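Local coordinates for replicative DNA helicase (Helicobacter pylori, PDB 3GXV), which unwinds duplex DNA at the replication fork as a hexameric, ATP-driven helicase and interacts with primase, here seen as its N-terminal domain alone, at the interface of chains A and B. Coordinates in Å, arbitrary orientation; residue numbers count along the deposited sequence, not the author numbering. Chains: chain A/B, Replicative DNA helicase.

Contact 1: the interface of chains A and B. Residues chain A 8, 11, 41-42; chain B 60, 65-66, 69.
A:Gln11, A:Tyr41 and A:Tyr42 meet B:Asn65, B:Phe66 and B:Gln69 in a mixed polar and aromatic patch between two copies of the helicase N-terminal domain. The patch joins the two chains of the deposited assembly through unlike surfaces. The full enzyme is a hexamer, but the structure alone does not show that this pairing occurs in it. The polar half centres on the side-chain carbonyl of A:Gln11. Its OE1 accepts from two chain B amides. B:Gln69 NE2 donates to A:Gln11 OE1 at 2.6 Å, in the carbonyl plane and on a lone pair. The amides of A:Gln11 and B:Gln69 are nearly coplanar, 3° apart, and their side chains arrive from opposite directions. B:Asn65 ND2 is the second donor, 3.0 Å from A:Gln11 OE1 and tilted 32° from the carbonyl plane. B:Asn65 ND2 also donates to the phenol oxygen OH of A:Tyr41, at 3.2 Å. Both bonds are nearly straight and lie close to the amide plane of B:Asn65. B:Asn65 CG is anti to the backbone N (chi1 167°), which points its amide at A:Gln11 and A:Tyr41. Within chain B, B:Gln69 NE2 also donates to B:Asn65 OD1, which ties the amides of B:Asn65 and B:Gln69 together and should fix their flips. The aromatic half is built on B:Phe66. Its ring has B:Asn65 ND2 over one face and B:Cys60 SG toward the rim of the other. A:Tyr41 CE1 lies at the ring edge, in plane. B:Phe66 CE1 packs on A:Tyr42 CD1 at 3.3 Å. A:Gln11 NE2 sits over the centre of the A:Tyr42 ring, 3.6 Å above its plane. At the border, a water bridges A:Gln8 NE2, at 2.6 Å, to B:Asn65 OD1, 3.1 Å from the water oxygen.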
ATOM      1  N   GLN A   8       8.572   7.714   2.344  1.00 12.39           N
ATOM      2  CA  GLN A   8       8.366   9.035   2.927  1.00 15.10           C
ATOM      3  C   GLN A   8       8.903  10.088   1.974  1.00 12.96           C
ATOM      4  O   GLN A   8       8.405  11.201   1.943  1.00 13.84           O
ATOM      5  CB  GLN A   8       9.103   9.173   4.268  1.00 13.12           C
ATOM      6  CG  GLN A   8       8.616   8.248   5.356  1.00 13.71           C
ATOM      7  CD  GLN A   8       9.385   8.426   6.650  1.00 16.34           C
ATOM      8  OE1 GLN A   8      10.608   8.509   6.641  1.00 17.45           O
ATOM      9  NE2 GLN A   8       8.673   8.476   7.769  1.00 15.67           N
ATOM     10  N   GLN A  11       6.479  10.527  -1.050  1.00  3.48           N
ATOM     11  CA  GLN A  11       5.348  11.341  -0.629  1.00  5.01           C
ATOM     12  C   GLN A  11       5.717  12.820  -0.628  1.00  3.67           C
ATOM     13  O   GLN A  11       4.946  13.671  -1.069  1.00  1.00           O
ATOM     14  CB  GLN A  11       4.891  10.939   0.769  1.00  6.74           C
ATOM     15  CG  GLN A  11       3.386  10.832   0.884  1.00  5.50           C
ATOM     16  CD  GLN A  11       2.918  10.758   2.313  1.00  5.43           C
ATOM     17  OE1 GLN A  11       3.465  10.002   3.120  1.00  5.59           O
ATOM     18  NE2 GLN A  11       1.895  11.536   2.637  1.00  1.00           N
ATOM     19  N   TYR A  41       1.586   7.988  -5.725  1.00  1.92           N
ATOM     20  CA  TYR A  41       1.699   7.107  -4.570  1.00  3.05           C
ATOM     21  C   TYR A  41       0.642   7.400  -3.504  1.00  6.68           C
ATOM     22  O   TYR A  41      -0.102   6.503  -3.082  1.00  4.18           O
ATOM     23  CB  TYR A  41       3.103   7.277  -3.987  1.00  1.00           C
ATOM     24  CG  TYR A  41       3.344   6.624  -2.647  1.00  3.01           C
ATOM     25  CD1 TYR A  41       3.083   5.264  -2.444  1.00  1.00           C
ATOM     26  CD2 TYR A  41       3.873   7.363  -1.583  1.00  1.77           C
ATOM     27  CE1 TYR A  41       3.355   4.661  -1.219  1.00  1.00           C
ATOM     28  CE2 TYR A  41       4.150   6.770  -0.360  1.00  1.00           C
ATOM     29  CZ  TYR A  41       3.886   5.424  -0.186  1.00  1.00           C
ATOM     30  OH  TYR A  41       4.173   4.858   1.020  1.00  6.29           O
ATOM     31  N   TYR A  42       0.609   8.648  -3.047  1.00  4.69           N
ATOM     32  CA  TYR A  42      -0.365   9.079  -2.047  1.00  3.17           C
ATOM     33  C   TYR A  42      -1.589   9.545  -2.823  1.00  1.43           C
ATOM     34  O   TYR A  42      -1.538  10.564  -3.518  1.00  3.92           O
ATOM     35  CB  TYR A  42       0.223  10.215  -1.211  1.00  6.05           C
ATOM     36  CG  TYR A  42      -0.628  10.610  -0.026  1.00  9.33           C
ATOM     37  CD1 TYR A  42      -1.093   9.643   0.869  1.00 10.20           C
ATOM     38  CD2 TYR A  42      -0.909  11.947   0.242  1.00  8.13           C
ATOM     39  CE1 TYR A  42      -1.824   9.997   2.008  1.00 12.19           C
ATOM     40  CE2 TYR A  42      -1.634  12.313   1.375  1.00 12.69           C
ATOM     41  CZ  TYR A  42      -2.082  11.327   2.258  1.00 12.81           C
ATOM     42  OH  TYR A  42      -2.798  11.663   3.380  1.00 14.02           O
TER
ATOM     43  N   CYS B  60      -5.810   3.806   0.855  1.00 27.72           N
ATOM     44  CA  CYS B  60      -4.428   4.224   1.064  1.00 25.64           C
ATOM     45  C   CYS B  60      -3.558   2.976   1.129  1.00 24.81           C
ATOM     46  O   CYS B  60      -3.936   1.970   1.735  1.00 27.02           O
ATOM     47  CB  CYS B  60      -4.274   5.019   2.364  1.00 25.23           C
ATOM     48  SG  CYS B  60      -2.577   5.631   2.630  1.00 22.07           S
ATOM     49  N   ASN B  65       5.505   3.142   5.607  1.00 11.94           N
ATOM     50  CA  ASN B  65       5.233   4.578   5.738  1.00 10.79           C
ATOM     51  C   ASN B  65       3.870   4.873   6.347  1.00  9.28           C
ATOM     52  O   ASN B  65       3.782   5.411   7.439  1.00  8.65           O
ATOM     53  CB  ASN B  65       5.357   5.278   4.371  1.00  8.42           C
ATOM     54  CG  ASN B  65       4.778   6.694   4.369  1.00  7.96           C
ATOM     55  OD1 ASN B  65       4.844   7.405   5.366  1.00  7.10           O
ATOM     56  ND2 ASN B  65       4.222   7.108   3.233  1.00  4.85           N
ATOM     57  N   PHE B  66       2.803   4.507   5.656  1.00  9.36           N
ATOM     58  CA  PHE B  66       1.472   4.793   6.165  1.00  9.36           C
ATOM     59  C   PHE B  66       1.040   4.080   7.439  1.00 11.18           C
ATOM     60  O   PHE B  66       0.202   4.595   8.183  1.00  7.45           O
ATOM     61  CB  PHE B  66       0.471   4.563   5.053  1.00 10.57           C
ATOM     62  CG  PHE B  66       0.667   5.494   3.891  1.00 11.90           C
ATOM     63  CD1 PHE B  66       0.392   6.850   4.022  1.00  9.92           C
ATOM     64  CD2 PHE B  66       1.177   5.024   2.684  1.00 12.37           C
ATOM     65  CE1 PHE B  66       0.617   7.722   2.976  1.00 12.10           C
ATOM     66  CE2 PHE B  66       1.405   5.891   1.632  1.00 12.91           C
ATOM     67  CZ  PHE B  66       1.126   7.244   1.777  1.00 14.37           C
ATOM     68  N   GLN B  69       2.285   6.262   9.961  1.00 26.65           N
ATOM     69  CA  GLN B  69       1.621   7.555   9.930  1.00 30.10           C
ATOM     70  C   GLN B  69       0.220   7.432  10.524  1.00 33.46           C
ATOM     71  O   GLN B  69      -0.241   8.327  11.220  1.00 34.67           O
ATOM     72  CB  GLN B  69       1.515   8.083   8.492  1.00 28.66           C
ATOM     73  CG  GLN B  69       2.760   8.784   7.972  1.00 25.82           C
ATOM     74  CD  GLN B  69       2.494   9.560   6.687  1.00 23.60           C
ATOM     75  OE1 GLN B  69       1.583  10.385   6.630  1.00 25.80           O
ATOM     76  NE2 GLN B  69       3.292   9.305   5.656  1.00 20.10           N
TER
HETATM   77  O   HOH W   1       6.180   7.795   8.175  1.00 38.27           O

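Contact 2: the interface of chains A and B. Residues chain A 115, 119; chain B 24, 26-27.
A:Glu119 faces B:His26 and B:Lys27, and each of its carboxylate oxygens takes a different partner. The carboxylate and the imidazole ring come from opposite directions and stand almost perpendicular, with planes 86° apart. The carboxylate carbon CD lies at the ring edge, in the ring plane. B:His26 NE2 donates to A:Glu119 OE1 at 2.8 Å. The acceptor is close to the ring plane, but the donor comes from above the carboxylate plane, 54° out of it. The bond is bent. B:Lys27 meets the other oxygen differently. B:Lys27 NZ forms a salt bridge with A:Glu119 OE2 at 2.9 Å, on the syn side and near the carboxylate plane. The lysine chain is extended until the last torsion, where a bend (chi4 -76°) turns the ammonium group toward the carboxylate. Its CG lies over the rim of one face of the B:His26 ring. Beside this polar group, the amide of A:Asn115 packs on the methyl of B:Ala24, with A:Asn115 CG 3.8 Å from B:Ala24 CB. A:Asn115 and A:Glu119 are one turn apart near the C-terminal end of the long helix 95-120. That helix reaches over to chain B, where B:Ala24 and B:His26 lie in a loop and B:Lys27 begins helix 27-32.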
ATOM      1  N   ASN A 115       1.563 -10.030  -8.158  1.00 35.07           N
ATOM      2  CA  ASN A 115       0.663 -10.641  -7.189  1.00 41.46           C
ATOM      3  C   ASN A 115      -0.439 -11.382  -7.942  1.00 45.73           C
ATOM      4  O   ASN A 115      -0.512 -12.611  -7.902  1.00 51.22           O
ATOM      5  CB  ASN A 115       0.007  -9.579  -6.289  1.00 33.96           C
ATOM      6  CG  ASN A 115       0.984  -8.920  -5.338  1.00 28.76           C
ATOM      7  OD1 ASN A 115       1.890  -9.568  -4.807  1.00 26.03           O
ATOM      8  ND2 ASN A 115       0.789  -7.625  -5.094  1.00 22.05           N
ATOM      9  N   GLU A 119      -1.617 -15.269  -8.049  1.00 46.73           N
ATOM     10  CA  GLU A 119      -2.908 -15.422  -7.385  1.00 51.24           C
ATOM     11  C   GLU A 119      -3.817 -16.296  -8.246  1.00 54.97           C
ATOM     12  O   GLU A 119      -4.563 -17.135  -7.738  1.00 55.03           O
ATOM     13  CB  GLU A 119      -3.569 -14.059  -7.193  1.00 50.27           C
ATOM     14  CG  GLU A 119      -4.360 -13.940  -5.916  1.00 50.50           C
ATOM     15  CD  GLU A 119      -3.462 -13.752  -4.713  1.00 51.39           C
ATOM     16  OE1 GLU A 119      -2.816 -12.683  -4.619  1.00 51.36           O
ATOM     17  OE2 GLU A 119      -3.397 -14.674  -3.870  1.00 51.35           O
TER
ATOM     18  N   ALA B  24       0.474  -7.851  -0.794  1.00 17.81           N
ATOM     19  CA  ALA B  24      -0.702  -7.810  -1.651  1.00 17.12           C
ATOM     20  C   ALA B  24      -1.851  -7.225  -0.842  1.00 18.31           C
ATOM     21  O   ALA B  24      -2.675  -7.966  -0.306  1.00 19.61           O
ATOM     22  CB  ALA B  24      -1.064  -9.207  -2.136  1.00 13.49           C
ATOM     23  N   HIS B  26      -4.547  -6.364  -1.399  1.00 16.79           N
ATOM     24  CA  HIS B  26      -5.875  -6.852  -1.750  1.00 20.60           C
ATOM     25  C   HIS B  26      -6.252  -8.075  -0.918  1.00 18.85           C
ATOM     26  O   HIS B  26      -7.434  -8.353  -0.713  1.00 16.59           O
ATOM     27  CB  HIS B  26      -5.945  -7.190  -3.248  1.00 24.71           C
ATOM     28  CG  HIS B  26      -5.430  -8.558  -3.596  1.00 30.37           C
ATOM     29  ND1 HIS B  26      -6.136  -9.712  -3.330  1.00 31.24           N
ATOM     30  CD2 HIS B  26      -4.292  -8.949  -4.214  1.00 30.37           C
ATOM     31  CE1 HIS B  26      -5.458 -10.754  -3.772  1.00 31.80           C
ATOM     32  NE2 HIS B  26      -4.333 -10.318  -4.314  1.00 31.49           N
ATOM     33  N   LYS B  27      -5.247  -8.794  -0.426  1.00 19.35           N
ATOM     34  CA  LYS B  27      -5.487  -9.990   0.374  1.00 20.14           C
ATOM     35  C   LYS B  27      -6.153  -9.674   1.696  1.00 20.81           C
ATOM     36  O   LYS B  27      -6.581 -10.588   2.416  1.00 21.02           O
ATOM     37  CB  LYS B  27      -4.177 -10.731   0.650  1.00 20.85           C
ATOM     38  CG  LYS B  27      -3.690 -11.657  -0.470  1.00 24.36           C
ATOM     39  CD  LYS B  27      -2.343 -12.266  -0.107  1.00 24.23           C
ATOM     40  CE  LYS B  27      -1.850 -13.264  -1.151  1.00 25.46           C
ATOM     41  NZ  LYS B  27      -2.562 -14.566  -1.072  1.00 27.27           N
TER

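The C-alpha centres of contact 1 and contact 2 lie about 19 Å apart, and the two contacts have no residue in common. Chain A supplies helix 3-23 and the loop before helix 43-57 to contact 1, but the C-terminal part of helix 95-120 to contact 2. Chain B answers with helix 64-69 and B:Cys60 in one, and with the stretch around the start of helix 27-32 in the other. Two separated attachments of this kind should limit rocking of one domain on the other. Each chain uses different surfaces, in keeping with an interface that is not an exact two-fold.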